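Local coordinates for tryptophane-5-halogenase (Microbispora sp. ATCC PTA-5024, PDB 5UAO), which catalyses the flavin-dependent 5-chlorination of tryptophan during biosynthesis of the lanthipeptide NAI-107, at residues V75-M80 with A365-V370; G213-I216 with R222-Y225; Y228-C231 with L237-E240; S330-E335 with R393-R398; V370-S375 with P380-A385. One frame throughout, in Å; residues are numbered along the deposited sequence.

Contact 1: V75-M80 with A365-V370; sequences VSYMVM and AVQILV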
# COMPACT_ATOMS: atom_id res chain seq x y z
N VAL A 75 16.52 -10.30 -8.90
CA VAL A 75 15.28 -9.86 -9.56
C VAL A 75 15.58 -8.58 -10.37
O VAL A 75 16.62 -7.92 -10.16
CB VAL A 75 14.13 -9.60 -8.55
CG1 VAL A 75 13.74 -10.84 -7.79
CG2 VAL A 75 14.45 -8.45 -7.60
N SER A 76 14.61 -8.17 -11.18
CA SER A 76 14.80 -7.11 -12.13
C SER A 76 15.21 -5.79 -11.47
O SER A 76 16.12 -5.07 -11.96
CB SER A 76 13.57 -6.99 -13.04
OG SER A 76 12.54 -6.55 -12.23
N TYR A 77 14.68 -5.50 -10.30
CA TYR A 77 15.03 -4.27 -9.57
C TYR A 77 16.51 -4.09 -9.29
O TYR A 77 17.09 -2.98 -9.25
CB TYR A 77 14.27 -4.27 -8.25
CG TYR A 77 14.43 -3.01 -7.46
CD1 TYR A 77 13.71 -1.88 -7.85
CD2 TYR A 77 15.27 -2.93 -6.35
CE1 TYR A 77 13.80 -0.68 -7.15
CE2 TYR A 77 15.40 -1.72 -5.66
CZ TYR A 77 14.66 -0.60 -6.08
OH TYR A 77 14.70 0.63 -5.46
N MET A 78 17.16 -5.24 -9.05
CA MET A 78 18.55 -5.23 -8.68
C MET A 78 19.41 -4.65 -9.78
O MET A 78 20.51 -4.09 -9.51
CB MET A 78 19.04 -6.63 -8.33
CG MET A 78 20.21 -6.64 -7.41
SD MET A 78 19.87 -5.90 -5.80
CE MET A 78 21.50 -5.82 -5.09
N VAL A 79 18.99 -4.83 -11.02
CA VAL A 79 19.72 -4.20 -12.14
C VAL A 79 19.80 -2.67 -12.05
O VAL A 79 20.91 -2.08 -12.23
CB VAL A 79 19.10 -4.60 -13.48
CG1 VAL A 79 19.83 -3.92 -14.64
CG2 VAL A 79 19.16 -6.14 -13.64
N MET A 80 18.67 -2.03 -11.74
CA MET A 80 18.65 -0.62 -11.44
C MET A 80 19.41 -0.18 -10.23
O MET A 80 20.10 0.86 -10.23
CB MET A 80 17.23 -0.10 -11.40
CG MET A 80 16.56 -0.13 -12.76
SD MET A 80 14.95 0.69 -12.72
CE MET A 80 14.03 -0.58 -11.87
N ALA A 365 16.76 -2.65 2.39
CA ALA A 365 17.31 -2.21 3.68
C ALA A 365 18.36 -1.10 3.52
O ALA A 365 18.36 -0.12 4.28
CB ALA A 365 17.91 -3.42 4.43
N VAL A 366 19.22 -1.25 2.52
CA VAL A 366 20.22 -0.20 2.21
C VAL A 366 19.56 1.14 1.87
O VAL A 366 20.01 2.20 2.34
CB VAL A 366 21.16 -0.66 1.11
CG1 VAL A 366 22.10 0.44 0.63
CG2 VAL A 366 22.04 -1.80 1.65
N GLN A 367 18.51 1.11 1.07
CA GLN A 367 17.86 2.39 0.70
C GLN A 367 17.23 3.02 1.87
O GLN A 367 17.21 4.23 2.01
CB GLN A 367 16.82 2.22 -0.43
CG GLN A 367 17.48 2.04 -1.72
CD GLN A 367 16.47 1.91 -2.82
OE1 GLN A 367 16.14 0.79 -3.27
NE2 GLN A 367 15.92 3.03 -3.20
N ILE A 368 16.65 2.21 2.74
CA ILE A 368 16.09 2.69 3.99
C ILE A 368 17.15 3.38 4.85
O ILE A 368 16.98 4.54 5.30
CB ILE A 368 15.42 1.52 4.76
CG1 ILE A 368 14.14 1.08 4.02
CG2 ILE A 368 15.06 1.87 6.19
CD1 ILE A 368 13.51 -0.13 4.64
N LEU A 369 18.26 2.70 5.06
CA LEU A 369 19.34 3.25 5.87
C LEU A 369 19.87 4.53 5.27
O LEU A 369 20.07 5.55 5.95
CB LEU A 369 20.47 2.24 5.95
CG LEU A 369 21.80 2.76 6.62
CD1 LEU A 369 21.54 3.07 8.09
CD2 LEU A 369 22.90 1.74 6.45
N VAL A 370 20.10 4.51 3.97
CA VAL A 370 20.78 5.64 3.32
C VAL A 370 19.92 6.89 3.29
O VAL A 370 20.43 8.03 3.50
CB VAL A 370 21.32 5.28 1.95
CG1 VAL A 370 21.94 6.50 1.24
CG2 VAL A 370 22.40 4.23 2.15
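Tyr77 sends its ring out from helix 76-85 with chi1 at -174°, CG trans to the backbone nitrogen, while Gln367 leaves helix 358-372 with chi1 at -75° and then runs extended beyond CG. These two choices aim the side chains at each other from opposite directions. The resulting bridge joins two helices of the flavin-dependent halogenase fold with some 270 residues of sequence between them. It is narrow: the segments bury just 73 Å² together, and all of the contact lies at the ends of this one pair.

The bond is a hydrogen bond donated by Tyr77 OH to Gln367 OE1 over 2.6 Å, a short distance. The hydroxyl lies in the carbonyl plane on a lone pair of OE1, with a C=O...donor angle of 120°, near the ideal for an sp2 oxygen. Ring and amide are nearly coplanar, and OE1 sits at the ring edge, in the ring plane. The amide nitrogen takes no part in this bond: Gln367 NE2 stays 3.5 Å from Tyr77 OH.

Gln367 also touches Phe81 and Tyr85 of helix 76-85 and Phe447 of the second subunit, so the acceptor side borders the dimer interface. Tyr77 touches Leu360, an earlier residue of Gln367's own helix. The tyrosine side chain is about 11 Å from the bound FAD, too far for direct contact. Besides the hydroxyl, Tyr77 CE2 and CZ approach the same acceptor, each at 3.5 Å from Gln367 OE1.

Contact 2: G213-I216 with R222-Y225; sequences GGLI and RLHY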
# COMPACT_ATOMS: atom_id res chain seq x y z
N GLY A 213 28.77 1.56 22.22
CA GLY A 213 29.88 2.47 22.50
C GLY A 213 31.14 2.12 21.73
O GLY A 213 31.96 2.98 21.45
N GLY A 214 31.30 0.84 21.40
CA GLY A 214 32.48 0.42 20.71
C GLY A 214 32.58 -1.05 20.47
O GLY A 214 31.80 -1.82 20.96
N LEU A 215 33.56 -1.45 19.70
CA LEU A 215 33.80 -2.88 19.44
C LEU A 215 35.22 -3.26 19.90
O LEU A 215 36.17 -2.57 19.59
CB LEU A 215 33.66 -3.17 17.96
CG LEU A 215 32.46 -2.56 17.21
CD1 LEU A 215 32.66 -2.75 15.76
CD2 LEU A 215 31.28 -3.37 17.66
N ILE A 216 35.35 -4.39 20.60
CA ILE A 216 36.65 -4.91 21.00
C ILE A 216 36.98 -6.12 20.11
O ILE A 216 36.24 -7.10 20.07
CB ILE A 216 36.64 -5.39 22.48
CG1 ILE A 216 35.90 -4.40 23.39
CG2 ILE A 216 38.03 -5.81 22.97
CD1 ILE A 216 36.43 -3.00 23.37
N ARG A 222 40.21 -1.53 19.95
CA ARG A 222 38.92 -0.93 20.19
C ARG A 222 38.54 -0.08 18.99
O ARG A 222 39.25 0.84 18.60
CB ARG A 222 38.97 -0.12 21.48
CG ARG A 222 39.25 -1.09 22.64
CD ARG A 222 39.18 -0.45 24.01
NE ARG A 222 40.38 0.32 24.32
CZ ARG A 222 40.54 1.64 24.15
NH1 ARG A 222 39.57 2.41 23.65
NH2 ARG A 222 41.70 2.20 24.48
N LEU A 223 37.46 -0.47 18.36
CA LEU A 223 36.94 0.27 17.21
C LEU A 223 35.70 1.09 17.66
O LEU A 223 34.84 0.61 18.45
CB LEU A 223 36.59 -0.71 16.12
CG LEU A 223 37.63 -1.77 15.76
CD1 LEU A 223 36.97 -2.77 14.82
CD2 LEU A 223 38.83 -1.06 15.11
N HIS A 224 35.60 2.31 17.17
CA HIS A 224 34.49 3.17 17.54
C HIS A 224 34.01 3.86 16.31
O HIS A 224 34.83 4.46 15.59
CB HIS A 224 34.91 4.29 18.52
CG HIS A 224 33.80 5.29 18.78
ND1 HIS A 224 32.86 5.12 19.78
CD2 HIS A 224 33.44 6.42 18.12
CE1 HIS A 224 32.01 6.13 19.76
NE2 HIS A 224 32.33 6.93 18.76
N TYR A 225 32.69 3.92 16.14
CA TYR A 225 32.06 4.65 15.00
C TYR A 225 30.83 5.35 15.51
O TYR A 225 30.23 4.97 16.55
CB TYR A 225 31.69 3.72 13.79
CG TYR A 225 32.87 2.90 13.30
CD1 TYR A 225 33.88 3.47 12.54
CD2 TYR A 225 33.03 1.58 13.70
CE1 TYR A 225 35.01 2.75 12.19
CE2 TYR A 225 34.14 0.85 13.33
CZ TYR A 225 35.11 1.46 12.55
OH TYR A 225 36.16 0.69 12.24
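Leu215 and Leu223 form an antiparallel hydrogen-bonded pair, with Leu215 N donating to Leu223 O at 2.7 Å and Leu223 N returning a bond to Leu215 O at 2.8 Å. Leu215 O also receives a CA-H...O contact from Arg222 CA at 3.3 Å. The leucines share one face of the hairpin, their CB atoms 4.2 Å apart. The next pair, Ile216 with Arg222, is non-hydrogen-bonded and uses the other face: the two side chains lie alongside each other, and Ile216 CD1 rests 3.5 Å from Arg222 CG on the aliphatic part of the arginine.

Past the last bridge a side chain takes over from the backbone. His224 ND1 donates to Gly213 O at 2.9 Å, with an N-H...O angle of 154°. The oxygen is at the ring edge, close to the imidazole plane, whereas the donor is tilted 29° from the carbonyl plane. ND1 must therefore carry a proton here. With chi1 at 173°, the ring is carried back to the glycine.

Gly213 and Gly214 both face Arg205, forming a classic beta bulge. Farther out, Tyr225 N is hydrogen-bonded to Tyr228 OH. Strand 222-223 is an outermost strand of the mixed sheet, next to strand 211-217, which itself pairs with 195-208. On the leucine face, Leu215 reaches Ile35 of strand 31-35 and Leu223 reaches Val60 of strand 56-61.

Contact 3: Y228-C231 with L237-E240; sequences YVDC and LLLE. With FAD (flavin-adenine dinucleotide), chain E.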
# COMPACT_ATOMS: atom_id res chain seq x y z
N TYR A 228 26.72 2.06 13.46
CA TYR A 228 27.16 0.73 13.04
C TYR A 228 26.10 0.05 12.14
O TYR A 228 24.90 0.01 12.50
CB TYR A 228 27.35 -0.16 14.29
CG TYR A 228 28.31 0.43 15.30
CD1 TYR A 228 27.90 1.42 16.18
CD2 TYR A 228 29.63 0.04 15.31
CE1 TYR A 228 28.79 1.99 17.03
CE2 TYR A 228 30.55 0.64 16.18
CZ TYR A 228 30.14 1.57 17.03
OH TYR A 228 31.09 2.16 17.92
N VAL A 229 26.56 -0.61 11.09
CA VAL A 229 25.66 -1.47 10.30
C VAL A 229 26.04 -2.94 10.62
O VAL A 229 27.22 -3.33 10.53
CB VAL A 229 25.73 -1.17 8.79
CG1 VAL A 229 24.62 -1.87 8.05
CG2 VAL A 229 25.62 0.32 8.45
N ASP A 230 25.07 -3.73 11.08
CA ASP A 230 25.32 -5.12 11.34
C ASP A 230 25.11 -5.96 10.07
O ASP A 230 23.97 -6.23 9.64
CB ASP A 230 24.44 -5.64 12.47
CG ASP A 230 24.82 -7.05 12.86
OD1 ASP A 230 25.53 -7.74 12.10
OD2 ASP A 230 24.35 -7.51 13.94
N CYS A 231 26.23 -6.31 9.44
CA CYS A 231 26.27 -7.21 8.28
C CYS A 231 27.03 -8.49 8.67
O CYS A 231 27.77 -9.07 7.86
CB CYS A 231 26.88 -6.47 7.05
SG CYS A 231 26.02 -4.92 6.62
N LEU A 237 25.65 -10.33 15.33
CA LEU A 237 26.43 -10.03 16.55
C LEU A 237 25.95 -8.77 17.26
O LEU A 237 25.84 -8.75 18.50
CB LEU A 237 27.89 -9.86 16.18
CG LEU A 237 28.90 -10.19 17.25
CD1 LEU A 237 28.92 -11.71 17.32
CD2 LEU A 237 30.26 -9.62 16.86
N LEU A 238 25.69 -7.71 16.48
CA LEU A 238 25.22 -6.49 17.08
C LEU A 238 23.75 -6.50 17.39
O LEU A 238 23.36 -6.23 18.55
CB LEU A 238 25.59 -5.25 16.28
CG LEU A 238 27.07 -4.94 16.06
CD1 LEU A 238 27.69 -5.85 15.03
CD2 LEU A 238 27.16 -3.48 15.60
N LEU A 239 22.94 -6.85 16.38
CA LEU A 239 21.48 -6.73 16.52
C LEU A 239 20.89 -7.73 17.55
O LEU A 239 20.19 -7.35 18.58
CB LEU A 239 20.81 -7.01 15.19
CG LEU A 239 19.31 -6.75 15.18
CD1 LEU A 239 19.08 -5.27 15.07
CD2 LEU A 239 18.65 -7.52 14.01
N GLU A 240 21.13 -9.00 17.29
CA GLU A 240 20.58 -10.06 18.14
C GLU A 240 21.42 -10.22 19.39
O GLU A 240 20.86 -10.26 20.48
CB GLU A 240 20.52 -11.38 17.44
CG GLU A 240 19.72 -12.46 18.14
CD GLU A 240 19.87 -13.83 17.49
OE1 GLU A 240 19.57 -14.03 16.27
OE2 GLU A 240 20.34 -14.76 18.20
PA FAD E . 27.65 -13.34 5.03
O1A FAD E . 27.91 -13.57 3.54
O2A FAD E . 27.41 -14.50 6.02
O5B FAD E . 28.76 -12.34 5.62
C5B FAD E . 29.02 -12.12 6.99
C4B FAD E . 30.29 -11.29 7.08
O4B FAD E . 30.30 -10.95 8.47
C3B FAD E . 31.63 -11.97 6.77
O3B FAD E . 32.58 -11.07 6.00
C2B FAD E . 32.21 -12.27 8.16
O2B FAD E . 33.69 -12.35 8.23
C1B FAD E . 31.64 -11.10 8.95
N9A FAD E . 31.66 -11.37 10.41
C8A FAD E . 30.88 -12.25 11.09
N7A FAD E . 31.18 -12.19 12.42
C5A FAD E . 32.18 -11.29 12.56
C6A FAD E . 32.99 -10.82 13.68
N6A FAD E . 32.76 -11.31 14.93
N1A FAD E . 33.90 -9.89 13.43
C2A FAD E . 34.12 -9.38 12.20
N3A FAD E . 33.43 -9.79 11.13
C4A FAD E . 32.48 -10.73 11.27
N1 FAD E . 20.14 -14.26 -2.21
C2 FAD E . 19.81 -13.89 -3.49
O2 FAD E . 19.57 -12.67 -3.77
N3 FAD E . 19.73 -14.81 -4.49
C4 FAD E . 19.97 -16.12 -4.31
O4 FAD E . 19.86 -16.90 -5.31
C4X FAD E . 20.35 -16.58 -2.93
N5 FAD E . 20.56 -17.88 -2.61
C5X FAD E . 20.89 -18.28 -1.35
C6 FAD E . 21.09 -19.62 -1.09
C7 FAD E . 21.39 -20.07 0.18
C7M FAD E . 21.64 -21.52 0.50
C8 FAD E . 21.57 -19.11 1.26
C8M FAD E . 21.92 -19.61 2.65
C9 FAD E . 21.37 -17.76 1.01
C9A FAD E . 21.01 -17.27 -0.25
N10 FAD E . 20.77 -15.88 -0.51
C10 FAD E . 20.42 -15.54 -1.86
C1' FAD E . 20.95 -14.75 0.45
C2' FAD E . 22.35 -14.12 0.01
O2' FAD E . 23.20 -15.27 0.01
C3' FAD E . 23.41 -13.25 0.77
O3' FAD E . 24.81 -13.14 0.28
C4' FAD E . 23.87 -14.02 1.97
O4' FAD E . 23.08 -15.24 2.14
C5' FAD E . 23.93 -12.99 3.10
O5' FAD E . 25.00 -12.12 2.91
P FAD E . 25.55 -11.46 4.30
O1P FAD E . 24.43 -11.00 5.13
O2P FAD E . 26.52 -10.41 3.77
O3P FAD E . 26.24 -12.53 5.24
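Asp230 and Leu238 pass one another in opposite directions where strand 227-230 of the Rossmann-like FAD-binding sheet gives way, after a short loop, to helix 237-242. The aspartate, with chi1 at -173°, puts its carboxylate at the first turn of the helix. There OD2 takes two backbone amides: Leu239 N at 2.9 Å, nearly straight at 167° and on the anti lone pair, and Leu238 N, also at 2.9 Å but bent to 128° and weak. Asp230 OD1 turns to Thr232 OG1 in the connecting loop, so both oxygens have hydrogen-bonding partners. The amides at the helix start would probably stabilise a negative charge on this buried group.

Leu238 flanks the carboxylate with CB and CD1. Its other branch, CD2, presses on Tyr228 CB at 3.6 Å, the two side chains crossing at about a right angle. The phenol continues away from the helix, and its OH is hydrogen-bonded to Tyr225 N.

The cofactor lies beside Cys231, just past the strand, and Leu237, the first helical residue, both part of the FAD pocket. Cys231 O approaches the ribose oxygen O4B of FAD at 3.2 Å, and Leu237 CD2 lies 3.6 Å from the adenine amino nitrogen N6A.

Contact 4: S330-E335 with R393-R398; sequences SGRHRE and RWDAIR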
# COMPACT_ATOMS: atom_id res chain seq x y z
N SER A 330 15.00 -19.78 8.54
CA SER A 330 14.06 -18.86 7.89
C SER A 330 13.34 -18.10 8.97
O SER A 330 12.74 -18.69 9.88
CB SER A 330 13.03 -19.60 7.01
OG SER A 330 13.68 -20.19 5.90
N GLY A 331 13.32 -16.79 8.83
CA GLY A 331 12.73 -15.93 9.84
C GLY A 331 13.31 -14.57 9.79
O GLY A 331 14.15 -14.30 8.96
N ARG A 332 12.80 -13.70 10.64
CA ARG A 332 13.31 -12.36 10.74
C ARG A 332 13.42 -12.00 12.21
O ARG A 332 12.77 -12.60 13.03
CB ARG A 332 12.43 -11.36 10.02
CG ARG A 332 11.03 -11.21 10.57
CD ARG A 332 10.39 -9.93 10.03
NE ARG A 332 8.98 -9.85 10.44
CZ ARG A 332 8.58 -9.33 11.60
NH1 ARG A 332 9.44 -8.74 12.43
NH2 ARG A 332 7.32 -9.31 11.89
N HIS A 333 14.23 -11.00 12.54
CA HIS A 333 14.22 -10.38 13.84
C HIS A 333 13.07 -9.39 13.97
O HIS A 333 12.47 -8.98 12.98
CB HIS A 333 15.53 -9.76 14.13
CG HIS A 333 16.62 -10.76 14.30
ND1 HIS A 333 17.26 -11.35 13.23
CD2 HIS A 333 17.15 -11.31 15.40
CE1 HIS A 333 18.16 -12.20 13.67
NE2 HIS A 333 18.10 -12.20 15.00
N ARG A 334 12.71 -9.08 15.22
CA ARG A 334 11.59 -8.21 15.52
C ARG A 334 11.84 -6.86 14.92
O ARG A 334 10.94 -6.25 14.38
CB ARG A 334 11.38 -8.10 17.03
CG ARG A 334 10.01 -7.62 17.51
CD ARG A 334 9.96 -7.63 19.03
NE ARG A 334 11.15 -6.95 19.63
CZ ARG A 334 11.55 -7.07 20.92
NH1 ARG A 334 10.85 -7.81 21.79
NH2 ARG A 334 12.62 -6.41 21.37
N GLU A 335 13.10 -6.41 14.97
CA GLU A 335 13.44 -5.10 14.48
C GLU A 335 14.74 -5.21 13.73
O GLU A 335 15.59 -6.07 14.04
CB GLU A 335 13.63 -4.16 15.69
CG GLU A 335 12.52 -4.19 16.75
CD GLU A 335 12.72 -3.11 17.80
OE1 GLU A 335 13.59 -3.32 18.66
OE2 GLU A 335 12.06 -2.03 17.71
N ARG A 393 7.36 -6.19 4.52
CA ARG A 393 7.92 -6.70 3.26
C ARG A 393 8.37 -8.15 3.44
O ARG A 393 8.02 -9.00 2.63
CB ARG A 393 9.09 -5.81 2.78
CG ARG A 393 8.59 -4.64 1.90
CD ARG A 393 8.48 -5.09 0.39
NE ARG A 393 9.44 -4.25 -0.30
CZ ARG A 393 10.22 -4.53 -1.30
NH1 ARG A 393 10.18 -5.68 -1.94
NH2 ARG A 393 11.05 -3.58 -1.68
N TRP A 394 9.11 -8.46 4.52
CA TRP A 394 9.57 -9.82 4.74
C TRP A 394 8.41 -10.81 4.99
O TRP A 394 8.36 -11.92 4.46
CB TRP A 394 10.60 -9.84 5.85
CG TRP A 394 11.99 -9.48 5.44
CD1 TRP A 394 12.57 -8.26 5.49
CD2 TRP A 394 12.97 -10.38 4.92
NE1 TRP A 394 13.88 -8.34 5.08
CE2 TRP A 394 14.15 -9.63 4.70
CE3 TRP A 394 12.97 -11.74 4.58
CZ2 TRP A 394 15.33 -10.20 4.20
CZ3 TRP A 394 14.17 -12.32 4.08
CH2 TRP A 394 15.31 -11.52 3.86
N ASP A 395 7.44 -10.37 5.80
CA ASP A 395 6.31 -11.21 6.13
C ASP A 395 5.48 -11.58 4.89
O ASP A 395 5.03 -12.75 4.78
CB ASP A 395 5.44 -10.56 7.21
CG ASP A 395 6.10 -10.58 8.63
OD1 ASP A 395 7.09 -11.32 8.88
OD2 ASP A 395 5.61 -9.85 9.52
N ALA A 396 5.31 -10.64 3.98
CA ALA A 396 4.61 -10.90 2.73
C ALA A 396 5.38 -11.95 1.87
O ALA A 396 4.73 -12.76 1.20
CB ALA A 396 4.35 -9.61 1.94
N ILE A 397 6.71 -11.83 1.79
CA ILE A 397 7.53 -12.79 1.08
C ILE A 397 7.34 -14.14 1.71
O ILE A 397 7.23 -15.13 1.00
CB ILE A 397 8.97 -12.36 1.05
CG1 ILE A 397 9.11 -11.20 0.08
CG2 ILE A 397 9.88 -13.47 0.62
CD1 ILE A 397 10.36 -10.40 0.29
N ARG A 398 7.26 -14.19 3.03
CA ARG A 398 7.10 -15.46 3.71
C ARG A 398 5.83 -16.18 3.24
O ARG A 398 5.86 -17.36 2.89
CB ARG A 398 7.14 -15.27 5.24
CG ARG A 398 6.80 -16.51 6.03
CD ARG A 398 5.43 -16.43 6.61
NE ARG A 398 5.13 -17.56 7.50
CZ ARG A 398 5.18 -17.55 8.83
NH1 ARG A 398 5.43 -16.46 9.52
NH2 ARG A 398 4.87 -18.67 9.49
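The guanidinium of Arg332 turns an edge to the carboxylate of Asp395, the two planes inclined by 45°. Neither flat face of the guanidinium is used between the segments. The grip is side-on and two-pronged, a salt bridge of two hydrogen bonds: Arg332 NE to Asp395 OD1 at 2.9 Å and Arg332 NH2 to Asp395 OD2 at 3.0 Å. OD1 lies close to the guanidinium plane, yet NE comes to it from 40° above the carboxylate plane. NH2 reaches OD2 on its syn side, closer to that plane. Trp394 contributes no ring contact to the arginine; its CB lies 4.2 Å from Arg332 CD, while the indole stacks edge-to-face with Tyr348.

Arg332 starts with chi1 at 64°, CG between the backbone N and carbonyl carbon, and runs extended from CG to NE toward helix 383-406. The third nitrogen, NH1, turns back to its own strand and donates to His333 O at 3.1 Å.

Asp395 OD1 has a second partner, the hydroxyl of Tyr250, and Glu248 forms a long, weak ion pair with Arg332 NH2. With NE, NH1 and NH2 all engaged, the guanidinium is fixed in rotation. The paired charges thus tie strand 331-333 to helix 383-406, and the ion pair probably favours a charged Asp395.

Contact 5: V370-S375 with P380-A385; sequences VSLLPS and PLPSDA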
# COMPACT_ATOMS: atom_id res chain seq x y z
N VAL A 370 20.10 4.51 3.97
CA VAL A 370 20.78 5.64 3.32
C VAL A 370 19.92 6.89 3.29
O VAL A 370 20.43 8.03 3.50
CB VAL A 370 21.32 5.28 1.95
CG1 VAL A 370 21.94 6.50 1.24
CG2 VAL A 370 22.40 4.23 2.15
N SER A 371 18.63 6.68 3.09
CA SER A 371 17.67 7.75 3.17
C SER A 371 17.42 8.29 4.55
O SER A 371 17.09 9.44 4.67
CB SER A 371 16.29 7.22 2.75
OG SER A 371 16.32 6.86 1.41
N LEU A 372 17.37 7.41 5.56
CA LEU A 372 16.90 7.79 6.86
C LEU A 372 17.98 8.05 7.93
O LEU A 372 17.65 8.53 9.02
CB LEU A 372 15.90 6.76 7.39
CG LEU A 372 14.61 6.56 6.61
CD1 LEU A 372 13.68 5.63 7.42
CD2 LEU A 372 13.91 7.85 6.31
N LEU A 373 19.23 7.75 7.64
CA LEU A 373 20.34 7.90 8.61
C LEU A 373 20.36 9.36 9.07
O LEU A 373 20.37 10.25 8.24
CB LEU A 373 21.64 7.51 7.98
CG LEU A 373 22.91 7.68 8.87
CD1 LEU A 373 22.94 6.63 9.97
CD2 LEU A 373 24.17 7.59 8.04
N PRO A 374 20.28 9.61 10.38
CA PRO A 374 20.34 11.02 10.78
C PRO A 374 21.68 11.67 10.51
O PRO A 374 22.68 11.00 10.40
CB PRO A 374 20.06 10.98 12.28
CG PRO A 374 19.36 9.67 12.52
CD PRO A 374 19.97 8.73 11.53
N SER A 375 21.67 12.98 10.39
CA SER A 375 22.88 13.79 10.26
C SER A 375 23.60 13.94 11.58
O SER A 375 24.77 14.26 11.58
CB SER A 375 22.53 15.22 9.87
OG SER A 375 21.71 15.22 8.74
N PRO A 380 15.66 13.59 15.17
CA PRO A 380 14.71 12.47 15.49
C PRO A 380 15.08 11.12 14.82
O PRO A 380 15.59 11.10 13.70
CB PRO A 380 13.34 12.97 14.97
CG PRO A 380 13.63 14.23 14.20
CD PRO A 380 14.97 14.78 14.62
N LEU A 381 14.89 10.02 15.52
CA LEU A 381 15.36 8.73 14.98
C LEU A 381 14.21 7.95 14.33
O LEU A 381 13.36 7.53 15.02
CB LEU A 381 15.95 7.88 16.08
CG LEU A 381 16.67 6.63 15.57
CD1 LEU A 381 17.90 7.00 14.75
CD2 LEU A 381 17.07 5.77 16.75
N PRO A 382 14.20 7.72 13.02
CA PRO A 382 13.03 7.06 12.41
C PRO A 382 13.15 5.54 12.31
O PRO A 382 12.78 4.94 11.31
CB PRO A 382 13.02 7.67 11.02
CG PRO A 382 14.49 7.69 10.72
CD PRO A 382 15.18 8.07 12.00
N SER A 383 13.60 4.91 13.38
CA SER A 383 13.82 3.50 13.39
C SER A 383 12.50 2.69 13.45
O SER A 383 12.41 1.61 12.88
CB SER A 383 14.75 3.12 14.58
OG SER A 383 14.23 3.53 15.85
N ASP A 384 11.45 3.21 14.07
CA ASP A 384 10.17 2.44 14.03
C ASP A 384 9.61 2.34 12.59
O ASP A 384 9.10 1.27 12.16
CB ASP A 384 9.12 3.07 14.93
CG ASP A 384 9.49 3.02 16.40
OD1 ASP A 384 10.07 2.03 16.90
OD2 ASP A 384 9.19 4.00 17.09
N ALA A 385 9.72 3.42 11.83
CA ALA A 385 9.21 3.38 10.45
C ALA A 385 9.96 2.34 9.63
O ALA A 385 9.34 1.60 8.84
CB ALA A 385 9.35 4.70 9.76
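The carbonyl oxygen of Leu372 faces the ring of Pro382, with Pro382 CG at 3.7 Å and CD at 3.9 Å from Leu372 O. No hydrogen bond crosses between the segments, so these are packing contacts against a polar atom. The same ring carbon serves the leucine side chain: Pro382 CG is 3.7 Å from Leu372 CB, and Leu372 CD1 comes to 4.0 Å from Pro382 CG. The leucine and the proline ring run past one another in opposite senses.

A second apolar touch lies along the loop. Pro374 CG meets Leu381 CD1 at 3.8 Å, and the leucine reaches it because chi1 is -170°, which swings CG trans to the backbone nitrogen. Trp337 of strand 337-338 touches Leu372, Pro374 and Leu381 together. The second subunit packs here too, with its Leu434 on Leu372 and its Ala436 on Pro380.

The backbone turns sharply at the ring: Pro382 is the centre of an inverse gamma turn, with Ser383 N weakly bonded to Leu381 O at 3.1 Å. It also holds the N-cap position of helix 383-406. The contact thus closes a short helix-loop-helix connection: helix 358-372 ends at Leu372, and the inverse gamma turn at Pro382 leads into helix 383-406.

From the N terminus, contact 1 opens at 75-80 and closes at 365-370, tying helix 76-85 to helix 358-372. Two short local closures fall within that long span: contact 2, the hairpin at the sheet's edge, then contact 3, which joins the next strand to its helix. They touch through Tyr228. Contact 4 opens at 330-335, before contact 1 has closed, and ends at 393-398, so these two cross. It meets contact 3 in a probable hydrogen bond between Glu240 OE1 and His333 NE2. Contact 5 follows contact 1, sharing Val370 with it, and lies within the span of contact 4. Contacts 1 and 5 both reach the second subunit.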